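Multiheme cytochrome cf (Carboxydothermus ferrireducens DSM 11255, PDB 6QVM) probably reduces extracellular Fe(III) from within the S-layer, passing electrons along its eleven c-type hemes to insoluble substrates. Local coordinates at residues A[78-81]-A[82-85]; A[207-210]-A[211-215]; A[369-372]-A[373-377]. All coordinates share one frame; numbering follows the deposited sequence.

Contact 1 of 3, residues A[78-81]-A[82-85]. With HEC (heme c), chain E.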
loop_
_atom_site.group_PDB
_atom_site.type_symbol
_atom_site.label_atom_id
_atom_site.label_comp_id
_atom_site.label_asym_id
_atom_site.label_seq_id
_atom_site.Cartn_x
_atom_site.Cartn_y
_atom_site.Cartn_z
ATOM N N THR A 78 6.225 -6.642 24.419
ATOM C CA THR A 78 6.540 -5.642 25.423
ATOM C C THR A 78 7.293 -4.482 24.770
ATOM O O THR A 78 7.589 -4.498 23.573
ATOM C CB THR A 78 7.376 -6.254 26.548
ATOM O OG1 THR A 78 8.635 -6.704 26.026
ATOM C CG2 THR A 78 6.645 -7.435 27.176
ATOM N N GLU A 79 7.610 -3.458 25.569
ATOM C CA GLU A 79 8.443 -2.374 25.061
ATOM C C GLU A 79 9.771 -2.920 24.555
ATOM O O GLU A 79 10.266 -2.520 23.496
ATOM C CB GLU A 79 8.684 -1.329 26.147
ATOM C CG GLU A 79 9.627 -0.215 25.714
ATOM C CD GLU A 79 9.840 0.830 26.799
ATOM O OE1 GLU A 79 9.762 0.490 28.008
ATOM O OE2 GLU A 79 10.079 2.002 26.436
ATOM N N ARG A 80 10.358 -3.848 25.313
ATOM C CA ARG A 80 11.630 -4.442 24.912
ATOM C C ARG A 80 11.494 -5.198 23.596
ATOM O O ARG A 80 12.410 -5.178 22.763
ATOM C CB ARG A 80 12.159 -5.359 26.017
ATOM C CG ARG A 80 12.589 -4.613 27.266
ATOM C CD ARG A 80 13.879 -3.844 27.018
ATOM N NE ARG A 80 14.028 -2.699 27.910
ATOM C CZ ARG A 80 15.001 -1.802 27.799
ATOM N NH1 ARG A 80 15.905 -1.932 26.839
ATOM N NH2 ARG A 80 15.064 -0.775 28.634
ATOM N N GLY A 81 10.364 -5.880 23.396
ATOM C CA GLY A 81 10.150 -6.571 22.131
ATOM C C GLY A 81 10.006 -5.610 20.965
ATOM O O GLY A 81 10.557 -5.833 19.881
ATOM N N VAL A 82 9.258 -4.524 21.177
ATOM C CA VAL A 82 9.132 -3.476 20.168
ATOM C C VAL A 82 10.504 -2.921 19.798
ATOM O O VAL A 82 10.880 -2.884 18.619
ATOM C CB VAL A 82 8.198 -2.362 20.671
ATOM C CG1 VAL A 82 8.313 -1.147 19.780
ATOM C CG2 VAL A 82 6.762 -2.852 20.734
ATOM N N LEU A 83 11.280 -2.503 20.803
ATOM C CA LEU A 83 12.611 -1.959 20.549
ATOM C C LEU A 83 13.488 -2.971 19.828
ATOM O O LEU A 83 14.211 -2.623 18.887
ATOM C CB LEU A 83 13.262 -1.530 21.863
ATOM C CG LEU A 83 12.535 -0.443 22.655
ATOM C CD1 LEU A 83 13.203 -0.226 24.007
ATOM C CD2 LEU A 83 12.477 0.856 21.867
ATOM N N PHE A 84 13.454 -4.228 20.274
ATOM C CA PHE A 84 14.177 -5.290 19.583
ATOM C C PHE A 84 13.838 -5.299 18.098
ATOM O O PHE A 84 14.729 -5.316 17.242
ATOM C CB PHE A 84 13.847 -6.638 20.236
ATOM C CG PHE A 84 14.372 -7.838 19.486
ATOM C CD1 PHE A 84 15.685 -8.253 19.645
ATOM C CD2 PHE A 84 13.540 -8.567 18.649
ATOM C CE1 PHE A 84 16.162 -9.358 18.970
ATOM C CE2 PHE A 84 14.015 -9.671 17.967
ATOM C CZ PHE A 84 15.327 -10.067 18.129
ATOM N N MET A 85 12.545 -5.239 17.773
ATOM C CA MET A 85 12.134 -5.334 16.378
ATOM C C MET A 85 12.456 -4.052 15.613
ATOM O O MET A 85 12.828 -4.109 14.438
ATOM C CB MET A 85 10.648 -5.664 16.291
ATOM C CG MET A 85 10.220 -6.134 14.919
ATOM S SD MET A 85 8.568 -6.845 14.899
ATOM C CE MET A 85 8.352 -7.148 13.145
HETATM FE FE HEC E . 8.931 -14.250 20.193
HETATM C CHA HEC E . 7.121 -13.520 17.357
HETATM C CHB HEC E . 7.064 -17.086 20.644
HETATM C CHC HEC E . 10.897 -15.096 22.896
HETATM C CHD HEC E . 10.605 -11.219 19.957
HETATM N NA HEC E . 7.398 -15.139 19.186
HETATM C C1A HEC E . 6.769 -14.650 18.058
HETATM C C2A HEC E . 5.677 -15.538 17.721
HETATM C C3A HEC E . 5.653 -16.516 18.642
HETATM C C4A HEC E . 6.734 -16.283 19.576
HETATM C CMA HEC E . 4.666 -17.700 18.708
HETATM C CAA HEC E . 4.713 -15.335 16.526
HETATM C CBA HEC E . 4.884 -16.454 15.502
HETATM C CGA HEC E . 6.106 -16.210 14.658
HETATM O O1A HEC E . 6.766 -17.210 14.270
HETATM O O2A HEC E . 6.417 -15.025 14.371
HETATM N NB HEC E . 8.971 -15.790 21.527
HETATM C C1B HEC E . 8.128 -16.886 21.500
HETATM C C2B HEC E . 8.549 -17.796 22.543
HETATM C C3B HEC E . 9.603 -17.246 23.178
HETATM C C4B HEC E . 9.897 -15.977 22.538
HETATM C CMB HEC E . 7.840 -19.134 22.854
HETATM C CAB HEC E . 10.395 -17.839 24.369
HETATM C CBB HEC E . 11.087 -19.170 23.994
HETATM N NC HEC E . 10.429 -13.320 21.243
HETATM C C1C HEC E . 11.130 -13.868 22.305
HETATM C C2C HEC E . 12.162 -12.926 22.709
HETATM C C3C HEC E . 12.119 -11.872 21.863
HETATM C C4C HEC E . 11.009 -12.094 20.946
HETATM C CMC HEC E . 13.198 -13.200 23.826
HETATM C CAC HEC E . 13.000 -10.587 21.868
HETATM C CBC HEC E . 14.514 -10.873 21.727
HETATM N ND HEC E . 8.871 -12.624 18.870
HETATM C C1D HEC E . 9.668 -11.483 18.978
HETATM C C2D HEC E . 9.360 -10.601 17.878
HETATM C C3D HEC E . 8.272 -11.323 17.074
HETATM C C4D HEC E . 8.036 -12.568 17.758
HETATM C CMD HEC E . 9.994 -9.228 17.576
HETATM C CAD HEC E . 7.580 -10.848 15.783
HETATM C CBD HEC E . 8.455 -11.307 14.620
HETATM C CGD HEC E . 7.818 -10.957 13.299
HETATM O O1D HEC E . 6.587 -11.178 13.142
HETATM O O2D HEC E . 8.555 -10.468 12.402
#
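The carbonyls of T78 to G81 accept, in order, from the amides of V82 to M85. This is the i to i+4 ladder of the first turns of helix 79-86. The bond from L83 N to E79 O is 2.9 Å long and nearly straight, at 175°. The last rung, M85 N to G81 O, is more bent, at 153°. T78 stands at the N-cap. Its OG1 accepts from G81 N at 3.3 Å and also bonds the carbonyl of Y37, which ties the helix start to helix 35-38.

E79 and L83 make the aliphatic contact. They lie side by side and point the same way, with E79 CG 4.0 Å from L83 CD1. The same CD1 approaches the R80 guanidinium obliquely, 4.3 Å from R80 NH1. The charged ends reach past this patch: E79 forms a salt bridge with R111, and R80 pairs with E108 and bonds the carbonyl of V93.

F84 and M85 turn to heme c of chain E. F84 has CG anti to its backbone N (chi1 171°), which carries the ring out to the heme. The heme CBC methyl sits over the centre of one ring face, with F84 CD1 3.5 Å from CBC. Methyl CMD lies at the ring edge. M85 runs extended past CMD, and its CE comes 3.4 Å from propionate oxygen O2D. V82 and M85 also touch a second heme. The polar side chains are spent on the cap and on R111 and E108, so V82, F84 and M85 probably give the hemes a wall of low polarity.

Contact 2 of 3, residues A[207-210]-A[211-215]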
loop_
_atom_site.group_PDB
_atom_site.type_symbol
_atom_site.label_atom_id
_atom_site.label_comp_id
_atom_site.label_asym_id
_atom_site.label_seq_id
_atom_site.Cartn_x
_atom_site.Cartn_y
_atom_site.Cartn_z
ATOM N N ASN A 207 14.510 4.482 36.636
ATOM C CA ASN A 207 13.098 4.382 36.997
ATOM C C ASN A 207 12.478 5.762 37.177
ATOM O O ASN A 207 11.312 5.978 36.824
ATOM C CB ASN A 207 12.932 3.539 38.265
ATOM C CG ASN A 207 13.242 2.075 38.033
ATOM O OD1 ASN A 207 13.274 1.611 36.889
ATOM N ND2 ASN A 207 13.494 1.345 39.114
ATOM N N ALA A 208 13.236 6.706 37.737
ATOM C CA ALA A 208 12.726 8.064 37.899
ATOM C C ALA A 208 12.534 8.755 36.553
ATOM O O ALA A 208 11.606 9.557 36.393
ATOM C CB ALA A 208 13.667 8.877 38.785
ATOM N N VAL A 209 13.401 8.462 35.581
ATOM C CA VAL A 209 13.191 8.956 34.224
ATOM C C VAL A 209 11.957 8.307 33.609
ATOM O O VAL A 209 11.144 8.974 32.958
ATOM C CB VAL A 209 14.445 8.711 33.363
ATOM C CG1 VAL A 209 14.223 9.221 31.956
ATOM C CG2 VAL A 209 15.668 9.363 33.990
ATOM N N GLN A 210 11.787 6.999 33.822
ATOM C CA GLN A 210 10.616 6.303 33.292
ATOM C C GLN A 210 9.325 6.774 33.949
ATOM O O GLN A 210 8.265 6.753 33.314
ATOM C CB GLN A 210 10.771 4.794 33.467
ATOM C CG GLN A 210 11.581 4.123 32.377
ATOM C CD GLN A 210 11.760 2.637 32.623
ATOM O OE1 GLN A 210 12.142 2.217 33.716
ATOM N NE2 GLN A 210 11.470 1.829 31.611
ATOM N N ALA A 211 9.389 7.191 35.215
ATOM C CA ALA A 211 8.195 7.699 35.881
ATOM C C ALA A 211 7.762 9.032 35.284
ATOM O O ALA A 211 6.562 9.307 35.172
ATOM C CB ALA A 211 8.444 7.834 37.382
ATOM N N LYS A 212 8.723 9.871 34.893
ATOM C CA LYS A 212 8.389 11.178 34.338
ATOM C C LYS A 212 7.872 11.085 32.909
ATOM O O LYS A 212 7.009 11.878 32.515
ATOM C CB LYS A 212 9.604 12.106 34.388
ATOM C CG LYS A 212 9.283 13.537 33.984
ATOM C CD LYS A 212 10.528 14.324 33.630
ATOM C CE LYS A 212 10.167 15.615 32.910
ATOM N NZ LYS A 212 9.455 16.572 33.794
ATOM N N TYR A 213 8.378 10.132 32.123
ATOM C CA TYR A 213 7.940 9.917 30.744
ATOM C C TYR A 213 7.366 8.509 30.609
ATOM O O TYR A 213 7.964 7.647 29.954
ATOM C CB TYR A 213 9.088 10.114 29.754
ATOM C CG TYR A 213 9.933 11.341 30.003
ATOM C CD1 TYR A 213 9.524 12.592 29.564
ATOM C CD2 TYR A 213 11.146 11.246 30.671
ATOM C CE1 TYR A 213 10.300 13.714 29.786
ATOM C CE2 TYR A 213 11.927 12.359 30.897
ATOM C CZ TYR A 213 11.501 13.588 30.451
ATOM O OH TYR A 213 12.281 14.695 30.677
ATOM N N PRO A 214 6.203 8.246 31.200
ATOM C CA PRO A 214 5.668 6.881 31.179
ATOM C C PRO A 214 5.160 6.493 29.802
ATOM O O PRO A 214 4.704 7.328 29.017
ATOM C CB PRO A 214 4.525 6.934 32.196
ATOM C CG PRO A 214 4.063 8.345 32.140
ATOM C CD PRO A 214 5.287 9.186 31.870
ATOM N N ARG A 215 5.248 5.200 29.512
ATOM C CA ARG A 215 4.823 4.674 28.221
ATOM C C ARG A 215 3.323 4.412 28.274
ATOM O O ARG A 215 2.865 3.553 29.035
ATOM C CB ARG A 215 5.605 3.408 27.888
ATOM C CG ARG A 215 5.276 2.807 26.533
ATOM C CD ARG A 215 6.324 1.791 26.127
ATOM N NE ARG A 215 6.120 1.304 24.765
ATOM C CZ ARG A 215 5.511 0.161 24.452
ATOM N NH1 ARG A 215 5.038 -0.632 25.406
ATOM N NH2 ARG A 215 5.381 -0.194 23.179
#
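V209 and Y213 meet one turn apart at the C-terminal end of helix 199-212. V209 CG1 comes in at the edge of the Y213 ring, in its plane, 3.9 Å from CD2. The two side chains cross obliquely. With chi1 of V209 at 180°, CG1 lies beside the carbonyl carbon and is the branch that meets the ring. On one face of the ring lies the chain of K212, whose CG is 4.1 Å above the ring centre.

The backbone places these groups. Y213 N donates to V209 O at 3.1 Å, the last regular helical bond here, since Y213 is the first residue to leave helical geometry. V209 O also takes a weak bond from K212 N. K212 N donates to A208 O as well, at 3.3 Å and from above the carbonyl plane. Just before it, A211 N bonds N207 O at 2.8 Å. P214 has no amide hydrogen, and its CA makes a CA-H...O contact of 3.4 Å with Q210 O.

Further out, Y213 OH bonds the carbonyl of A139, at the end of helix 129-139. V209 packs against F109 and V112 of helix 102-113 and against L136 and A139. Replacing Y213 by an alanine would probably leave the A139 carbonyl without this donor and open a gap beside V209 and K212. The chemistry is mixed: a buried valine and the tyrosine ring face neighbouring helices. The backbone bonds end the helix at Y213, followed by P214 with no N-H to give, and the hydroxyl links that end to helix 129-139.

Contact 3 of 3, residues A[369-372]-A[373-377]. With HEC (heme c), chain G.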
loop_
_atom_site.group_PDB
_atom_site.type_symbol
_atom_site.label_atom_id
_atom_site.label_comp_id
_atom_site.label_asym_id
_atom_site.label_seq_id
_atom_site.Cartn_x
_atom_site.Cartn_y
_atom_site.Cartn_z
ATOM N N LYS A 369 -4.937 -5.399 15.573
ATOM C CA LYS A 369 -5.098 -3.963 15.757
ATOM C C LYS A 369 -4.738 -3.172 14.507
ATOM O O LYS A 369 -4.561 -1.949 14.583
ATOM C CB LYS A 369 -4.257 -3.492 16.945
ATOM C CG LYS A 369 -4.591 -4.191 18.260
ATOM C CD LYS A 369 -6.078 -4.091 18.559
ATOM C CE LYS A 369 -6.388 -4.484 19.993
ATOM N NZ LYS A 369 -5.911 -5.854 20.305
ATOM N N ILE A 370 -4.624 -3.842 13.361
ATOM C CA ILE A 370 -4.325 -3.195 12.090
ATOM C C ILE A 370 -5.119 -3.920 11.010
ATOM O O ILE A 370 -5.487 -5.088 11.162
ATOM C CB ILE A 370 -2.801 -3.199 11.799
ATOM C CG1 ILE A 370 -2.439 -2.146 10.747
ATOM C CG2 ILE A 370 -2.341 -4.573 11.358
ATOM C CD1 ILE A 370 -2.461 -0.727 11.271
ATOM N N LEU A 371 -5.407 -3.211 9.921
ATOM C CA LEU A 371 -6.189 -3.765 8.824
ATOM C C LEU A 371 -5.273 -4.542 7.885
ATOM O O LEU A 371 -4.310 -3.991 7.340
ATOM C CB LEU A 371 -6.924 -2.661 8.072
ATOM C CG LEU A 371 -8.066 -1.963 8.819
ATOM C CD1 LEU A 371 -8.737 -0.911 7.936
ATOM C CD2 LEU A 371 -9.092 -2.971 9.319
ATOM N N GLY A 372 -5.590 -5.820 7.685
ATOM C CA GLY A 372 -4.846 -6.684 6.790
ATOM C C GLY A 372 -5.768 -7.438 5.852
ATOM O O GLY A 372 -6.936 -7.064 5.710
ATOM N N GLU A 373 -5.266 -8.497 5.207
ATOM C CA GLU A 373 -6.097 -9.264 4.283
ATOM C C GLU A 373 -7.291 -9.881 5.001
ATOM O O GLU A 373 -8.365 -10.032 4.408
ATOM C CB GLU A 373 -5.261 -10.338 3.585
ATOM C CG GLU A 373 -5.293 -11.717 4.241
ATOM C CD GLU A 373 -6.431 -12.590 3.725
ATOM O OE1 GLU A 373 -6.759 -12.488 2.520
ATOM O OE2 GLU A 373 -6.994 -13.369 4.525
ATOM N N LYS A 374 -7.127 -10.230 6.286
ATOM C CA LYS A 374 -8.226 -10.798 7.057
ATOM C C LYS A 374 -9.395 -9.834 7.164
ATOM O O LYS A 374 -10.517 -10.264 7.440
ATOM C CB LYS A 374 -7.747 -11.180 8.461
ATOM C CG LYS A 374 -7.477 -9.981 9.364
ATOM C CD LYS A 374 -6.743 -10.371 10.635
ATOM C CE LYS A 374 -6.561 -9.175 11.553
ATOM N NZ LYS A 374 -5.717 -8.113 10.937
ATOM N N ASP A 375 -9.149 -8.543 6.964
ATOM C CA ASP A 375 -10.177 -7.519 7.040
ATOM C C ASP A 375 -10.696 -7.131 5.664
ATOM O O ASP A 375 -11.522 -6.221 5.566
ATOM C CB ASP A 375 -9.639 -6.272 7.759
ATOM C CG ASP A 375 -9.155 -6.576 9.161
ATOM O OD1 ASP A 375 -10.005 -6.822 10.039
ATOM O OD2 ASP A 375 -7.923 -6.595 9.368
ATOM N N GLY A 376 -10.243 -7.803 4.606
ATOM C CA GLY A 376 -10.650 -7.439 3.264
ATOM C C GLY A 376 -9.994 -6.190 2.719
ATOM O O GLY A 376 -10.621 -5.455 1.952
ATOM N N ILE A 377 -8.736 -5.932 3.092
ATOM C CA ILE A 377 -8.082 -4.701 2.663
ATOM C C ILE A 377 -7.817 -4.731 1.165
ATOM O O ILE A 377 -7.685 -3.681 0.528
ATOM C CB ILE A 377 -6.796 -4.464 3.466
ATOM C CG1 ILE A 377 -6.333 -3.018 3.310
ATOM C CG2 ILE A 377 -5.711 -5.439 3.036
ATOM C CD1 ILE A 377 -4.979 -2.762 3.932
HETATM FE FE HEC G . 2.831 -4.170 11.786
HETATM C CHA HEC G . 1.527 -7.307 11.261
HETATM C CHB HEC G . 1.001 -2.976 9.128
HETATM C CHC HEC G . 3.872 -0.969 12.485
HETATM C CHD HEC G . 5.129 -5.384 14.029
HETATM N NA HEC G . 1.536 -4.983 10.432
HETATM C C1A HEC G . 1.110 -6.299 10.412
HETATM C C2A HEC G . 0.160 -6.443 9.326
HETATM C C3A HEC G . 0.018 -5.250 8.737
HETATM C C4A HEC G . 0.881 -4.313 9.419
HETATM C CMA HEC G . -0.900 -4.936 7.536
HETATM C CAA HEC G . -0.567 -7.748 8.946
HETATM C CBA HEC G . -1.823 -7.837 9.814
HETATM C CGA HEC G . -2.586 -9.103 9.510
HETATM O O1A HEC G . -1.960 -10.199 9.441
HETATM O O2A HEC G . -3.831 -9.005 9.342
HETATM N NB HEC G . 2.544 -2.315 10.927
HETATM C C1B HEC G . 1.615 -2.040 9.939
HETATM C C2B HEC G . 1.401 -0.602 9.912
HETATM C C3B HEC G . 2.210 -0.044 10.835
HETATM C C4B HEC G . 2.937 -1.117 11.490
HETATM C CMB HEC G . 0.451 0.121 8.928
HETATM C CAB HEC G . 2.353 1.456 11.182
HETATM C CBB HEC G . 1.070 1.970 11.871
HETATM N NC HEC G . 4.249 -3.340 12.997
HETATM C C1C HEC G . 4.513 -1.993 13.142
HETATM C C2C HEC G . 5.466 -1.805 14.217
HETATM C C3C HEC G . 5.880 -3.030 14.603
HETATM C C4C HEC G . 5.090 -4.012 13.866
HETATM C CMC HEC G . 6.083 -0.441 14.618
HETATM C CAC HEC G . 6.961 -3.362 15.668
HETATM C CBC HEC G . 6.539 -2.834 17.050
HETATM N ND HEC G . 3.260 -6.054 12.515
HETATM C C1D HEC G . 4.245 -6.297 13.474
HETATM C C2D HEC G . 4.221 -7.703 13.794
HETATM C C3D HEC G . 3.098 -8.308 12.945
HETATM C C4D HEC G . 2.559 -7.211 12.173
HETATM C CMD HEC G . 5.127 -8.428 14.807
HETATM C CAD HEC G . 2.659 -9.786 12.932
HETATM C CBD HEC G . 3.619 -10.569 12.046
HETATM C CGD HEC G . 3.464 -10.083 10.630
HETATM O O1D HEC G . 2.399 -10.363 10.021
HETATM O O2D HEC G . 4.397 -9.416 10.115
#
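D375 and K374 fold back over G372 and I370. The tight part centres on G372. D375 OD2 accepts from G372 N through its anti lone pair, at 3.0 Å and 168°. The G372 carbonyl takes D375 N at 2.9 Å, in a 3-10 turn, and a weak bond from I377 N. I377 CG2 packs 3.4 Å from the same G372 O, and I377 also touches a second heme. G372 lies close against the propionate of heme c of chain G, its CA 3.6 Å from O2A. I370 lies against that heme, its CG2 3.6 Å from C3A. The L371 carbonyl bonds H355, the histidine of a CXXCH motif.

K374 NZ gathers acceptors: heme O2A at 2.6 Å, I370 O at 3.0 Å, D375 OD2 in a salt bridge, and the carbonyl of P367. K374 CG sits between the backbone N and the carbonyl carbon (chi1 72°), and a final bend at chi4 brings NZ back to them.

The solvent side is looser. The L371 and D375 side chains cross at about a right angle, L371 CD2 3.6 Å from D375 CG, and both are exposed. D375 OD1 binds a Tris molecule, probably from the crystallisation liquor. A lysine shared by a propionate and an aspartate is likely to offset the negative charge of both and to steady the propionate.

Contacts 1 and 3 are partly buried and border hemes. Contact 2 is a surface helix end. Contacts 1 and 3 do not touch, yet V82 and M85 line the pocket of the same chain G heme that the 369-377 loop grips by its propionate. Contact 1 meets hemes with apolar groups on a helix; contact 3 adds a charged lysine on an irregular loop. Contacts 1 and 2 do touch: R215, beyond the end of helix 199-212, packs on E79 and V82. Their centres are about 17 Å apart. Both also pack on helix 102-113, through polar groups and L83 in contact 1 and mainly apolar ones in contact 2.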